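Long-range contact in structural PPIase-like protein L605 (Mimivirus, PDB 2OSE), which forms a homotrimer of cyclophilin fold and probably catalyses peptidyl-prolyl cis-trans isomerisation and binds cyclosporin A, as cyclophilins do: residues M1-K13 with G104-F116. Sequence-based numbering, arbitrary orientation.
Sequences MNYSLEDLPNSGK and GTVYCDEPIPPVF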
loop_
_atom_site.group_PDB
_atom_site.type_symbol
_atom_site.label_atom_id
_atom_site.label_comp_id
_atom_site.label_asym_id
_atom_site.label_seq_id
_atom_site.Cartn_x
_atom_site.Cartn_y
_atom_site.Cartn_z
ATOM N N MET A 1 20.588 25.249 13.550
ATOM C CA MET A 1 21.402 24.199 14.226
ATOM C C MET A 1 21.389 22.829 13.525
ATOM O O MET A 1 20.424 22.440 12.850
ATOM C CB MET A 1 20.982 24.030 15.702
ATOM C CG MET A 1 21.701 24.957 16.694
ATOM S SD MET A 1 22.035 24.231 18.342
ATOM C CE MET A 1 22.513 25.686 19.286
ATOM N N ASN A 2 22.517 22.145 13.675
ATOM C CA ASN A 2 22.647 20.709 13.543
ATOM C C ASN A 2 23.449 20.297 14.763
ATOM O O ASN A 2 23.979 21.157 15.482
ATOM C CB ASN A 2 23.425 20.334 12.285
ATOM C CG ASN A 2 22.608 20.476 11.026
ATOM O OD1 ASN A 2 21.747 19.653 10.739
ATOM N ND2 ASN A 2 22.893 21.512 10.249
ATOM N N TYR A 3 23.533 18.992 15.004
ATOM C CA TYR A 3 24.377 18.451 16.069
ATOM C C TYR A 3 25.460 17.531 15.478
ATOM O O TYR A 3 25.383 17.126 14.313
ATOM C CB TYR A 3 23.514 17.758 17.140
ATOM C CG TYR A 3 22.621 18.741 17.895
ATOM C CD1 TYR A 3 23.129 19.485 18.969
ATOM C CD2 TYR A 3 21.284 18.954 17.518
ATOM C CE1 TYR A 3 22.334 20.398 19.666
ATOM C CE2 TYR A 3 20.474 19.876 18.208
ATOM C CZ TYR A 3 21.012 20.589 19.291
ATOM O OH TYR A 3 20.257 21.502 20.005
ATOM N N SER A 4 26.486 17.230 16.264
ATOM C CA SER A 4 27.533 16.324 15.808
ATOM C C SER A 4 27.490 15.033 16.613
ATOM O O SER A 4 27.319 15.058 17.835
ATOM C CB SER A 4 28.925 16.988 15.905
ATOM O OG SER A 4 29.967 16.053 15.635
ATOM N N LEU A 5 27.650 13.910 15.911
ATOM C CA LEU A 5 27.701 12.582 16.528
ATOM C C LEU A 5 28.943 12.393 17.391
ATOM O O LEU A 5 28.969 11.564 18.314
ATOM C CB LEU A 5 27.632 11.496 15.452
ATOM C CG LEU A 5 26.284 11.338 14.741
ATOM C CD1 LEU A 5 26.424 10.620 13.394
ATOM C CD2 LEU A 5 25.306 10.613 15.649
ATOM N N GLU A 6 29.965 13.180 17.082
ATOM C CA GLU A 6 31.235 13.182 17.812
ATOM C C GLU A 6 31.103 13.993 19.115
ATOM O O GLU A 6 31.793 13.721 20.108
ATOM C CB GLU A 6 32.349 13.749 16.906
ATOM C CG GLU A 6 32.781 12.840 15.724
ATOM C CD GLU A 6 31.702 12.623 14.625
ATOM O OE1 GLU A 6 31.273 13.604 13.951
ATOM O OE2 GLU A 6 31.308 11.445 14.420
ATOM N N ASP A 7 30.189 14.966 19.103
ATOM C CA ASP A 7 29.985 15.884 20.222
ATOM C C ASP A 7 28.487 16.060 20.560
ATOM O O ASP A 7 27.881 17.101 20.284
ATOM C CB ASP A 7 30.658 17.232 19.903
ATOM C CG ASP A 7 30.794 18.144 21.135
ATOM O OD1 ASP A 7 30.972 17.623 22.270
ATOM O OD2 ASP A 7 30.731 19.388 20.950
ATOM N N LEU A 8 27.905 15.028 21.160
ATOM C CA LEU A 8 26.452 14.939 21.351
ATOM C C LEU A 8 25.916 15.953 22.350
ATOM O O LEU A 8 26.533 16.156 23.409
ATOM C CB LEU A 8 26.083 13.549 21.868
ATOM C CG LEU A 8 26.085 12.338 20.948
ATOM C CD1 LEU A 8 25.595 11.165 21.765
ATOM C CD2 LEU A 8 25.193 12.593 19.740
ATOM N N PRO A 9 24.731 16.540 22.063
ATOM C CA PRO A 9 24.147 17.398 23.100
ATOM C C PRO A 9 23.770 16.516 24.277
ATOM O O PRO A 9 23.822 15.281 24.179
ATOM C CB PRO A 9 22.907 18.006 22.424
ATOM C CG PRO A 9 22.553 17.029 21.342
ATOM C CD PRO A 9 23.865 16.436 20.873
ATOM N N ASN A 10 23.465 17.120 25.413
ATOM C CA ASN A 10 23.010 16.298 26.524
ATOM C C ASN A 10 21.737 16.875 27.090
ATOM O O ASN A 10 21.737 17.987 27.627
ATOM C CB ASN A 10 24.096 16.116 27.583
ATOM C CG ASN A 10 23.799 14.970 28.514
ATOM O OD1 ASN A 10 22.676 14.829 29.005
ATOM N ND2 ASN A 10 24.805 14.136 28.771
ATOM N N SER A 11 20.647 16.125 26.927
ATOM C CA SER A 11 19.319 16.647 27.212
ATOM C C SER A 11 18.836 16.220 28.594
ATOM O O SER A 11 17.722 16.571 29.010
ATOM C CB SER A 11 18.330 16.234 26.112
ATOM O OG SER A 11 18.513 17.020 24.939
ATOM N N GLY A 12 19.695 15.470 29.280
ATOM C CA GLY A 12 19.443 14.921 30.587
ATOM C C GLY A 12 19.533 13.410 30.512
ATOM O O GLY A 12 19.520 12.845 29.427
ATOM N N LYS A 13 19.597 12.775 31.676
ATOM C CA LYS A 13 19.604 11.337 31.812
ATOM C C LYS A 13 18.277 10.695 31.368
ATOM O O LYS A 13 18.269 9.636 30.740
ATOM C CB LYS A 13 19.904 10.976 33.271
ATOM C CG LYS A 13 19.856 9.478 33.597
ATOM C CD LYS A 13 19.980 9.202 35.112
ATOM C CE LYS A 13 20.618 7.826 35.371
ATOM N NZ LYS A 13 20.081 7.142 36.606
ATOM N N GLY A 104 14.859 11.459 8.641
ATOM C CA GLY A 104 16.125 12.177 8.722
ATOM C C GLY A 104 16.705 12.143 10.111
ATOM O O GLY A 104 16.270 11.356 10.955
ATOM N N THR A 105 17.714 12.981 10.330
ATOM C CA THR A 105 18.395 13.103 11.600
ATOM C C THR A 105 18.860 14.548 11.786
ATOM O O THR A 105 18.988 15.297 10.807
ATOM C CB THR A 105 19.593 12.114 11.767
ATOM O OG1 THR A 105 20.771 12.617 11.110
ATOM C CG2 THR A 105 19.261 10.694 11.267
ATOM N N VAL A 106 19.101 14.933 13.037
ATOM C CA VAL A 106 19.572 16.290 13.375
ATOM C C VAL A 106 21.092 16.441 13.132
ATOM O O VAL A 106 21.649 17.535 13.246
ATOM C CB VAL A 106 19.232 16.687 14.851
ATOM C CG1 VAL A 106 17.717 16.710 15.083
ATOM C CG2 VAL A 106 19.931 15.743 15.876
ATOM N N TYR A 107 21.750 15.334 12.805
ATOM C CA TYR A 107 23.193 15.339 12.595
ATOM C C TYR A 107 23.569 15.576 11.125
ATOM O O TYR A 107 24.257 14.752 10.527
ATOM C CB TYR A 107 23.758 14.008 13.079
ATOM C CG TYR A 107 23.283 13.622 14.470
ATOM C CD1 TYR A 107 23.667 14.367 15.592
ATOM C CD2 TYR A 107 22.460 12.506 14.665
ATOM C CE1 TYR A 107 23.244 14.007 16.880
ATOM C CE2 TYR A 107 22.042 12.125 15.955
ATOM C CZ TYR A 107 22.434 12.892 17.051
ATOM O OH TYR A 107 22.009 12.554 18.308
ATOM N N CYS A 108 23.118 16.696 10.552
ATOM C CA CYS A 108 23.195 16.936 9.091
ATOM C C CYS A 108 22.633 15.758 8.279
ATOM O O CYS A 108 23.140 15.423 7.185
ATOM C CB CYS A 108 24.631 17.243 8.647
ATOM S SG CYS A 108 25.396 18.570 9.588
ATOM N N ASP A 109 21.592 15.124 8.829
ATOM C CA ASP A 109 20.945 13.967 8.215
ATOM C C ASP A 109 21.860 12.771 8.026
ATOM O O ASP A 109 21.560 11.866 7.233
ATOM C CB ASP A 109 20.261 14.359 6.905
ATOM C CG ASP A 109 19.032 15.200 7.133
ATOM O OD1 ASP A 109 18.019 14.655 7.647
ATOM O OD2 ASP A 109 19.091 16.413 6.830
ATOM N N GLU A 110 22.966 12.759 8.769
ATOM C CA GLU A 110 23.823 11.582 8.835
ATOM C C GLU A 110 23.070 10.437 9.506
ATOM O O GLU A 110 22.342 10.659 10.488
ATOM C CB GLU A 110 25.089 11.850 9.655
ATOM C CG GLU A 110 26.107 12.799 9.051
ATOM C CD GLU A 110 27.323 12.965 9.970
ATOM O OE1 GLU A 110 27.489 14.074 10.519
ATOM O OE2 GLU A 110 28.097 11.983 10.168
ATOM N N PRO A 111 23.252 9.207 8.985
ATOM C CA PRO A 111 22.790 8.004 9.657
ATOM C C PRO A 111 23.313 7.943 11.087
ATOM O O PRO A 111 24.437 8.407 11.357
ATOM C CB PRO A 111 23.447 6.874 8.855
ATOM C CG PRO A 111 23.734 7.433 7.512
ATOM C CD PRO A 111 23.904 8.924 7.688
ATOM N N ILE A 112 22.526 7.358 11.990
ATOM C CA ILE A 112 22.975 7.154 13.367
ATOM C C ILE A 112 23.458 5.729 13.559
ATOM O O ILE A 112 22.689 4.802 13.403
ATOM C CB ILE A 112 21.846 7.464 14.432
ATOM C CG1 ILE A 112 21.284 8.861 14.214
ATOM C CG2 ILE A 112 22.388 7.294 15.859
ATOM C CD1 ILE A 112 19.900 9.089 14.828
ATOM N N PRO A 113 24.753 5.552 13.923
ATOM C CA PRO A 113 25.326 4.228 14.159
ATOM C C PRO A 113 24.746 3.533 15.364
ATOM O O PRO A 113 24.290 4.206 16.289
ATOM C CB PRO A 113 26.817 4.525 14.400
ATOM C CG PRO A 113 27.042 5.811 13.717
ATOM C CD PRO A 113 25.786 6.598 14.033
ATOM N N PRO A 114 24.793 2.188 15.373
ATOM C CA PRO A 114 24.263 1.453 16.497
ATOM C C PRO A 114 25.238 1.458 17.683
ATOM O O PRO A 114 25.662 0.407 18.148
ATOM C CB PRO A 114 24.032 0.036 15.935
ATOM C CG PRO A 114 24.896 -0.069 14.692
ATOM C CD PRO A 114 25.384 1.302 14.337
ATOM N N VAL A 115 25.570 2.647 18.170
ATOM C CA VAL A 115 26.406 2.740 19.366
ATOM C C VAL A 115 25.511 2.883 20.580
ATOM O O VAL A 115 25.076 3.985 20.887
ATOM C CB VAL A 115 27.394 3.938 19.316
ATOM C CG1 VAL A 115 28.324 3.886 20.530
ATOM C CG2 VAL A 115 28.211 3.930 18.044
ATOM N N PHE A 116 25.248 1.773 21.254
ATOM C CA PHE A 116 24.311 1.745 22.377
ATOM C C PHE A 116 24.987 2.029 23.707
ATOM O O PHE A 116 26.219 1.927 23.844
ATOM C CB PHE A 116 23.548 0.417 22.460
ATOM C CG PHE A 116 22.774 0.082 21.212
ATOM C CD1 PHE A 116 22.237 1.087 20.415
ATOM C CD2 PHE A 116 22.585 -1.241 20.837
ATOM C CE1 PHE A 116 21.524 0.785 19.259
ATOM C CE2 PHE A 116 21.880 -1.548 19.678
ATOM C CZ PHE A 116 21.342 -0.523 18.892
#
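The N-terminal arm that precedes the first strand of the cyclophilin barrel, residues 1-13, lies along the loop 104-116, and Tyr3 and Leu5 of the arm meet Val106 and Tyr107 of the loop. One firm backbone bond joins them: Tyr3 N gives its hydrogen to Val106 O at 3.0 Å, nearly straight (165°) but from above the carbonyl plane. Next to it Tyr107 CA makes a C-H...O contact of 3.3 Å with Tyr3 O. Asn2 OD1 is hydrogen-bonded by Arg74 NH1 and takes a weak bond from Cys108 N (3.3 Å), while its CG rests 3.7 Å from Cys108 SG; Cys108 lies in a type I' turn from Tyr107 to Glu110. The ring of Tyr107 lies between two methyls. Leu5 CD2 sits over one face, 3.6 Å from the centroid of the Tyr107 ring and 14° off its normal, a CH-pi contact; Val106 CG2 covers the opposite face. That same Val106 CG2, set between its own backbone N and carbonyl carbon, also reaches Tyr3 CD2 at 3.9 Å. At the far end of the ring Leu8 CD2 comes within 3.5 Å of Tyr107 OH, which bonds to Ala42 O of helix 41-52. The other methyl of Leu5, CD1, lies against Pro111 O (3.6 Å). The whole is an irregular terminal extension laid over a long loop that itself packs on helix 41-52 beside the cyclophilin beta-barrel.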